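Local coordinates for beta-N-acetylhexosaminidase (Beutenbergia cavernae, PDB 5BU9), which probably hydrolyses terminal non-reducing N-acetyl-D-hexosamine residues from N-acetyl-beta-D-hexosaminides, as a member of glycoside hydrolase family 3, at residues G44-V50 / V87-F93; Q80-N84 / I96-Q102. All blocks are in the same frame, centred on the assembly; numbering follows the deposited sequence.

Contact 1 (G44-V50 / V87-F93); sequences GRSNAGV and VLRGPGF
In the TIM-barrel domain of this family 3 enzyme, the loop leading from strand 39-43 to helix 50-61 lies alongside the loop after strand 85-86. The two run parallel, Arg45 facing Val87 and Gly49 facing Pro91, with a single beta bridge at Ser46/Leu88 (CA to CA 5.2 Å). Ser46 N donates to Val87 O (2.7 Å) and Arg89 N to Ser46 O (2.8 Å). Ser46 OG accepts from Ala48 N (3.2 Å), an ST turn. Gly49 N donates weakly to Arg89 O (3.5 Å); a water accepting from Gly49 N (2.8 Å) and donating to Arg89 O (2.7 Å) bridges the same pair. Past the N-cap Gly49, Val50 N donates to Pro91 O (2.9 Å), and Val50 CG2 sits 3.6 Å from the Phe93 ring centroid, a CH-pi contact over the face. Gly90-Phe93 form a type II turn. Gly49, Gly90 and Gly92 have positive phi, and a CB on any would clash across the interface. All four cross-segment hydrogen bonds are backbone to backbone; side chains add Val87 CG2 on Gly44 O (3.2 Å) and the Val50/Phe93 patch.

Contact 2 (Q80-N84 / I96-Q102); sequences QEGGN and IPTALDQ
Ile96 lays its side chain (chi1 m, chi2 t) over the end of strand 75-82, CG2 lying 3.5 Å from Gly82 CA and CD1 3.7 Å from Gln80 CG. CA atoms pair Gly82 with Ile96 (4.5 Å) and Gly83 with Thr98 (3.8 Å). Gly83 N donates to Ile96 O at 2.8 Å. Gly82 CA makes a CH...O contact of 3.3 Å with Pro97 O. Both glycines have positive phi, and a CB on either would point into the other segment and clash. Gln102, with chi1 m and chi2 t, reaches back from its helical turn: its NE2 donates to Glu81 O at 3.0 Å and to Pro97 O at 2.9 Å, while one water bridges its OE1 (3.0 Å) and Glu81 O (2.9 Å). A second water links Gly82 O (2.8 Å) to Ala99 N (2.9 Å). Thr98 (chi1 p) is the N-cap, OG1 accepting from Asp101 N at 3.1 Å. Glu81 and Gly82 form a classic beta bulge against strand 85-86. The Glu81 carboxylate has salt bridges to Lys184 and Arg154. Trp117 of helix 107-123 packs against Ile96, Pro97 and Gln102; Gln102, from helix 99-102, thus meets both that helix and the end of strand 75-82.

How the contacts relate
From the N terminus the segments come in the order 44-50, 80-84, 87-93, 96-102, so the two contacts alternate along the chain and their loops cross. Contact 1 closes a long loop containing helix 50-61 and strand 75-82; contact 2 closes a short one from the end of that strand, through strand 85-86, to helix 99-102. Their centres lie 15 Å apart, yet they touch: Gln80 NE2 is 2.8 Å from Leu88 O, a probable hydrogen bond, and Phe93 CD1 packs 3.9 Å from Gln80 NE2. Arg45 NH1 makes a weak hydrogen bond to Asn84 O. Together they join the loop after strand 39-43 to the one after strand 85-86, and the end of strand 75-82 to the start of helix 99-102.

Contact 1 (G44-V50 / V87-F93)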
ATOM      1  N   GLY A  44      -3.713  -2.066 -12.973  1.00 35.43           N
ATOM      2  CA  GLY A  44      -3.458  -2.672 -14.274  1.00 34.29           C
ATOM      3  C   GLY A  44      -2.116  -2.352 -14.906  1.00 34.70           C
ATOM      4  O   GLY A  44      -1.110  -2.269 -14.211  1.00 47.81           O
ATOM      5  N   ARG A  45      -2.093  -2.207 -16.229  1.00 35.59           N
ATOM      6  CA  ARG A  45      -0.900  -1.775 -16.969  1.00 39.86           C
ATOM      7  C   ARG A  45      -1.447  -0.817 -18.016  1.00 53.98           C
ATOM      8  O   ARG A  45      -2.281  -1.173 -18.848  1.00 64.65           O
ATOM      9  CB  ARG A  45      -0.090  -2.947 -17.611  1.00 40.33           C
ATOM     10  CG  ARG A  45       0.459  -4.050 -16.611  1.00 51.04           C
ATOM     11  CD  ARG A  45       1.484  -3.531 -15.555  1.00 59.15           C
ATOM     12  NE  ARG A  45       2.027  -4.590 -14.684  1.00 49.31           N
ATOM     13  CZ  ARG A  45       1.614  -4.885 -13.436  1.00 78.75           C
ATOM     14  NH1 ARG A  45       2.176  -5.896 -12.765  1.00 39.43           N
ATOM     15  NH2 ARG A  45       0.643  -4.196 -12.835  1.00 36.33           N
ATOM     16  N   SER A  46      -1.036   0.432 -17.898  1.00 56.86           N
ATOM     17  CA  SER A  46      -1.430   1.454 -18.837  1.00 52.62           C
ATOM     18  C   SER A  46      -0.241   1.918 -19.642  1.00 54.28           C
ATOM     19  O   SER A  46       0.854   2.117 -19.111  1.00 45.59           O
ATOM     20  CB  SER A  46      -2.047   2.640 -18.121  1.00 64.65           C
ATOM     21  OG  SER A  46      -2.338   3.637 -19.069  1.00 44.63           O
ATOM     22  N   ASN A  47      -0.471   2.097 -20.932  1.00 38.17           N
ATOM     23  CA  ASN A  47       0.544   2.589 -21.851  1.00 38.96           C
ATOM     24  C   ASN A  47       0.128   3.954 -22.375  1.00 57.68           C
ATOM     25  O   ASN A  47       0.684   4.442 -23.359  1.00 42.01           O
ATOM     26  CB  ASN A  47       0.713   1.617 -23.019  1.00 60.06           C
ATOM     27  CG  ASN A  47       2.097   1.645 -23.615  1.00 78.49           C
ATOM     28  OD1 ASN A  47       3.094   1.582 -22.887  1.00 84.71           O
ATOM     29  ND2 ASN A  47       2.173   1.710 -24.958  1.00 76.50           N
ATOM     30  N   ALA A  48      -0.869   4.566 -21.746  1.00 38.25           N
ATOM     31  CA  ALA A  48      -1.465   5.757 -22.343  1.00 55.35           C
ATOM     32  C   ALA A  48      -0.516   6.960 -22.238  1.00 39.19           C
ATOM     33  O   ALA A  48      -0.526   7.828 -23.097  1.00 43.18           O
ATOM     34  CB  ALA A  48      -2.801   6.063 -21.706  1.00 45.39           C
ATOM     35  N   GLY A  49       0.331   6.971 -21.220  1.00 41.44           N
ATOM     36  CA  GLY A  49       1.277   8.057 -21.040  1.00 45.77           C
ATOM     37  C   GLY A  49       0.871   9.084 -19.993  1.00 37.94           C
ATOM     38  O   GLY A  49      -0.228   9.017 -19.427  1.00 45.20           O
ATOM     39  N   VAL A  50       1.757  10.047 -19.755  1.00 41.69           N
ATOM     40  CA  VAL A  50       1.611  10.991 -18.646  1.00 47.18           C
ATOM     41  C   VAL A  50       0.357  11.856 -18.756  1.00 44.57           C
ATOM     42  O   VAL A  50      -0.442  11.906 -17.822  1.00 43.56           O
ATOM     43  CB  VAL A  50       2.862  11.876 -18.525  1.00 46.29           C
ATOM     44  CG1 VAL A  50       2.577  13.045 -17.621  1.00 41.25           C
ATOM     45  CG2 VAL A  50       4.016  11.065 -17.965  1.00 48.46           C
ATOM     46  N   VAL A  87       2.791   0.079 -13.389  1.00 41.20           N
ATOM     47  CA  VAL A  87       1.454   0.236 -13.925  1.00 32.32           C
ATOM     48  C   VAL A  87       1.469   1.303 -15.026  1.00 35.65           C
ATOM     49  O   VAL A  87       0.776   1.180 -16.025  1.00 44.83           O
ATOM     50  CB  VAL A  87       0.444   0.608 -12.836  1.00 30.20           C
ATOM     51  CG1 VAL A  87      -0.871   1.062 -13.498  1.00 29.84           C
ATOM     52  CG2 VAL A  87       0.216  -0.577 -11.851  1.00 30.07           C
ATOM     53  N   LEU A  88       2.258   2.355 -14.838  1.00 37.25           N
ATOM     54  CA  LEU A  88       2.185   3.502 -15.740  1.00 32.77           C
ATOM     55  C   LEU A  88       3.383   3.517 -16.679  1.00 34.67           C
ATOM     56  O   LEU A  88       4.543   3.694 -16.265  1.00 34.83           O
ATOM     57  CB  LEU A  88       2.087   4.806 -14.938  1.00 32.60           C
ATOM     58  CG  LEU A  88       0.808   4.902 -14.083  1.00 36.79           C
ATOM     59  CD1 LEU A  88       0.796   6.170 -13.234  1.00 31.27           C
ATOM     60  CD2 LEU A  88      -0.462   4.806 -14.949  1.00 31.30           C
ATOM     61  N   ARG A  89       3.085   3.349 -17.953  1.00 37.41           N
ATOM     62  CA  ARG A  89       4.108   3.224 -18.970  1.00 41.16           C
ATOM     63  C   ARG A  89       3.706   4.065 -20.164  1.00 47.40           C
ATOM     64  O   ARG A  89       2.575   4.533 -20.219  1.00 43.24           O
ATOM     65  CB  ARG A  89       4.290   1.744 -19.358  1.00 40.95           C
ATOM     66  CG  ARG A  89       5.725   1.354 -19.695  1.00100.26           C
ATOM     67  CD  ARG A  89       5.791  -0.009 -20.350  1.00 94.07           C
ATOM     68  NE  ARG A  89       5.063  -1.000 -19.561  1.00 99.78           N
ATOM     69  CZ  ARG A  89       5.560  -1.606 -18.484  1.00106.24           C
ATOM     70  NH1 ARG A  89       4.827  -2.513 -17.816  1.00 43.68           N
ATOM     71  NH2 ARG A  89       6.798  -1.307 -18.082  1.00 84.98           N
ATOM     72  N   GLY A  90       4.621   4.278 -21.112  1.00 40.45           N
ATOM     73  CA  GLY A  90       4.265   4.959 -22.343  1.00 42.02           C
ATOM     74  C   GLY A  90       4.841   6.360 -22.442  1.00 50.11           C
ATOM     75  O   GLY A  90       5.815   6.666 -21.749  1.00 45.70           O
ATOM     76  N   PRO A  91       4.240   7.219 -23.298  1.00 58.97           N
ATOM     77  CA  PRO A  91       4.761   8.578 -23.538  1.00 53.31           C
ATOM     78  C   PRO A  91       4.945   9.405 -22.257  1.00 60.82           C
ATOM     79  O   PRO A  91       3.989   9.666 -21.517  1.00 44.63           O
ATOM     80  CB  PRO A  91       3.705   9.197 -24.458  1.00 46.29           C
ATOM     81  CG  PRO A  91       3.138   7.995 -25.193  1.00 46.35           C
ATOM     82  CD  PRO A  91       3.068   6.919 -24.146  1.00 44.38           C
ATOM     83  N   GLY A  92       6.194   9.788 -21.994  1.00 55.78           N
ATOM     84  CA  GLY A  92       6.533  10.579 -20.816  1.00 48.72           C
ATOM     85  C   GLY A  92       6.956   9.767 -19.597  1.00 72.10           C
ATOM     86  O   GLY A  92       7.359  10.329 -18.583  1.00 59.34           O
ATOM     87  N   PHE A  93       6.850   8.440 -19.687  1.00 42.43           N
ATOM     88  CA  PHE A  93       7.279   7.554 -18.600  1.00 48.06           C
ATOM     89  C   PHE A  93       8.551   6.805 -18.967  1.00 42.25           C
ATOM     90  O   PHE A  93       8.651   6.244 -20.074  1.00 49.85           O
ATOM     91  CB  PHE A  93       6.186   6.535 -18.251  1.00 41.77           C
ATOM     92  CG  PHE A  93       5.022   7.113 -17.482  1.00 51.84           C
ATOM     93  CD1 PHE A  93       5.184   7.549 -16.174  1.00 45.19           C
ATOM     94  CD2 PHE A  93       3.757   7.179 -18.056  1.00 45.22           C
ATOM     95  CE1 PHE A  93       4.105   8.087 -15.453  1.00 36.01           C
ATOM     96  CE2 PHE A  93       2.668   7.699 -17.345  1.00 39.42           C
ATOM     97  CZ  PHE A  93       2.851   8.158 -16.040  1.00 39.34           C
TER
HETATM   98  O   HOH W   1       0.387   5.460 -18.874  1.00 35.99           O

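Contact 2 (Q80-N84 / I96-Q102)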
ATOM      1  N   GLN A  80       4.195   1.622  -8.928  1.00 31.80           N
ATOM      2  CA  GLN A  80       5.285   1.965  -9.851  1.00 36.42           C
ATOM      3  C   GLN A  80       6.615   1.512  -9.234  1.00 44.36           C
ATOM      4  O   GLN A  80       7.418   2.325  -8.827  1.00 32.17           O
ATOM      5  CB  GLN A  80       5.290   3.471 -10.173  1.00 30.49           C
ATOM      6  CG  GLN A  80       6.099   3.867 -11.445  1.00 38.42           C
ATOM      7  CD  GLN A  80       5.320   3.693 -12.762  1.00 52.92           C
ATOM      8  OE1 GLN A  80       4.438   2.855 -12.854  1.00 34.28           O
ATOM      9  NE2 GLN A  80       5.637   4.509 -13.773  1.00 33.79           N
ATOM     10  N   GLU A  81       6.829   0.203  -9.150  1.00 31.51           N
ATOM     11  CA  GLU A  81       8.078  -0.345  -8.594  1.00 34.72           C
ATOM     12  C   GLU A  81       9.179  -0.332  -9.628  1.00 43.47           C
ATOM     13  O   GLU A  81      10.337  -0.075  -9.303  1.00 44.48           O
ATOM     14  CB  GLU A  81       7.902  -1.795  -8.097  1.00 30.76           C
ATOM     15  CG  GLU A  81       6.870  -1.996  -6.976  1.00 32.83           C
ATOM     16  CD  GLU A  81       6.554  -3.469  -6.737  1.00 45.17           C
ATOM     17  OE1 GLU A  81       7.404  -4.348  -7.002  1.00 35.16           O
ATOM     18  OE2 GLU A  81       5.427  -3.762  -6.317  1.00 30.94           O
ATOM     19  N   GLY A  82       8.799  -0.628 -10.874  1.00 31.72           N
ATOM     20  CA  GLY A  82       9.753  -0.943 -11.925  1.00 37.03           C
ATOM     21  C   GLY A  82       9.714  -2.406 -12.364  1.00 33.02           C
ATOM     22  O   GLY A  82       9.200  -3.274 -11.636  1.00 39.70           O
ATOM     23  N   GLY A  83      10.227  -2.671 -13.569  1.00 38.45           N
ATOM     24  CA  GLY A  83      10.358  -4.029 -14.063  1.00 41.65           C
ATOM     25  C   GLY A  83       9.015  -4.710 -14.307  1.00 39.46           C
ATOM     26  O   GLY A  83       8.205  -4.248 -15.110  1.00 39.26           O
ATOM     27  N   ASN A  84       8.777  -5.817 -13.621  1.00 34.28           N
ATOM     28  CA  ASN A  84       7.527  -6.562 -13.772  1.00 37.69           C
ATOM     29  C   ASN A  84       6.339  -5.859 -13.109  1.00 43.71           C
ATOM     30  O   ASN A  84       5.205  -6.281 -13.289  1.00 38.88           O
ATOM     31  CB  ASN A  84       7.694  -7.978 -13.204  1.00 36.65           C
ATOM     32  CG  ASN A  84       8.598  -8.842 -14.083  1.00 45.22           C
ATOM     33  OD1 ASN A  84       8.400  -8.933 -15.282  1.00 49.70           O
ATOM     34  ND2 ASN A  84       9.607  -9.447 -13.487  1.00 34.47           N
ATOM     35  N   ILE A  96      11.310   1.693 -16.278  1.00 48.30           N
ATOM     36  CA  ILE A  96      11.985   1.512 -15.010  1.00 37.62           C
ATOM     37  C   ILE A  96      12.456   0.065 -14.873  1.00 36.70           C
ATOM     38  O   ILE A  96      11.677  -0.839 -15.063  1.00 45.04           O
ATOM     39  CB  ILE A  96      11.054   1.890 -13.870  1.00 34.32           C
ATOM     40  CG1 ILE A  96      10.470   3.289 -14.106  1.00 44.53           C
ATOM     41  CG2 ILE A  96      11.800   1.852 -12.568  1.00 43.80           C
ATOM     42  CD1 ILE A  96       9.384   3.691 -13.071  1.00 33.64           C
ATOM     43  N   PRO A  97      13.744  -0.148 -14.542  1.00 39.77           N
ATOM     44  CA  PRO A  97      14.279  -1.508 -14.367  1.00 39.01           C
ATOM     45  C   PRO A  97      13.669  -2.235 -13.160  1.00 42.12           C
ATOM     46  O   PRO A  97      13.005  -1.594 -12.349  1.00 42.91           O
ATOM     47  CB  PRO A  97      15.793  -1.274 -14.173  1.00 38.68           C
ATOM     48  CG  PRO A  97      15.967   0.192 -13.956  1.00 50.35           C
ATOM     49  CD  PRO A  97      14.802   0.875 -14.546  1.00 40.82           C
ATOM     50  N   THR A  98      13.860  -3.555 -13.071  1.00 42.11           N
ATOM     51  CA  THR A  98      13.421  -4.342 -11.917  1.00 48.05           C
ATOM     52  C   THR A  98      14.123  -3.769 -10.693  1.00 39.49           C
ATOM     53  O   THR A  98      15.199  -3.183 -10.834  1.00 39.88           O
ATOM     54  CB  THR A  98      13.778  -5.849 -12.058  1.00 54.10           C
ATOM     55  OG1 THR A  98      15.205  -5.997 -12.127  1.00 48.25           O
ATOM     56  CG2 THR A  98      13.170  -6.447 -13.314  1.00 33.35           C
ATOM     57  N   ALA A  99      13.514  -3.918  -9.514  1.00 35.73           N
ATOM     58  CA  ALA A  99      14.161  -3.518  -8.271  1.00 42.48           C
ATOM     59  C   ALA A  99      15.486  -4.256  -8.122  1.00 33.50           C
ATOM     60  O   ALA A  99      16.426  -3.739  -7.512  1.00 41.54           O
ATOM     61  CB  ALA A  99      13.251  -3.790  -7.055  1.00 33.89           C
ATOM     62  N   LEU A 100      15.575  -5.464  -8.681  1.00 33.34           N
ATOM     63  CA  LEU A 100      16.811  -6.240  -8.525  1.00 39.94           C
ATOM     64  C   LEU A 100      17.933  -5.513  -9.256  1.00 52.59           C
ATOM     65  O   LEU A 100      19.020  -5.314  -8.691  1.00 42.24           O
ATOM     66  CB  LEU A 100      16.655  -7.674  -9.042  1.00 47.24           C
ATOM     67  CG  LEU A 100      17.929  -8.519  -8.968  1.00 55.68           C
ATOM     68  CD1 LEU A 100      18.498  -8.557  -7.552  1.00 37.95           C
ATOM     69  CD2 LEU A 100      17.683  -9.927  -9.487  1.00 44.90           C
ATOM     70  N   ASP A 101      17.659  -5.103 -10.498  1.00 40.64           N
ATOM     71  CA  ASP A 101      18.592  -4.251 -11.261  1.00 45.98           C
ATOM     72  C   ASP A 101      18.875  -2.945 -10.512  1.00 53.55           C
ATOM     73  O   ASP A 101      20.022  -2.529 -10.410  1.00 49.97           O
ATOM     74  CB  ASP A 101      18.042  -3.938 -12.650  1.00 49.73           C
ATOM     75  CG  ASP A 101      18.166  -5.105 -13.608  1.00 52.62           C
ATOM     76  OD1 ASP A 101      18.851  -6.092 -13.286  1.00 48.72           O
ATOM     77  OD2 ASP A 101      17.575  -5.031 -14.695  1.00 66.58           O
ATOM     78  N   GLN A 102      17.831  -2.321  -9.957  1.00 59.14           N
ATOM     79  CA  GLN A 102      18.019  -1.099  -9.174  1.00 49.52           C
ATOM     80  C   GLN A 102      18.983  -1.354  -8.004  1.00 64.28           C
ATOM     81  O   GLN A 102      19.782  -0.490  -7.645  1.00 44.85           O
ATOM     82  CB  GLN A 102      16.677  -0.569  -8.661  1.00 41.49           C
ATOM     83  CG  GLN A 102      15.734  -0.020  -9.738  1.00 38.83           C
ATOM     84  CD  GLN A 102      14.356   0.323  -9.180  1.00 57.60           C
ATOM     85  OE1 GLN A 102      14.230   0.929  -8.108  1.00 35.40           O
ATOM     86  NE2 GLN A 102      13.318  -0.088  -9.890  1.00 33.24           N
TER
HETATM   87  O   HOH W   2      11.776  -0.198  -6.801  1.00 37.03           O
HETATM   88  O   HOH W   3      10.642  -4.367  -9.465  1.00 30.57           O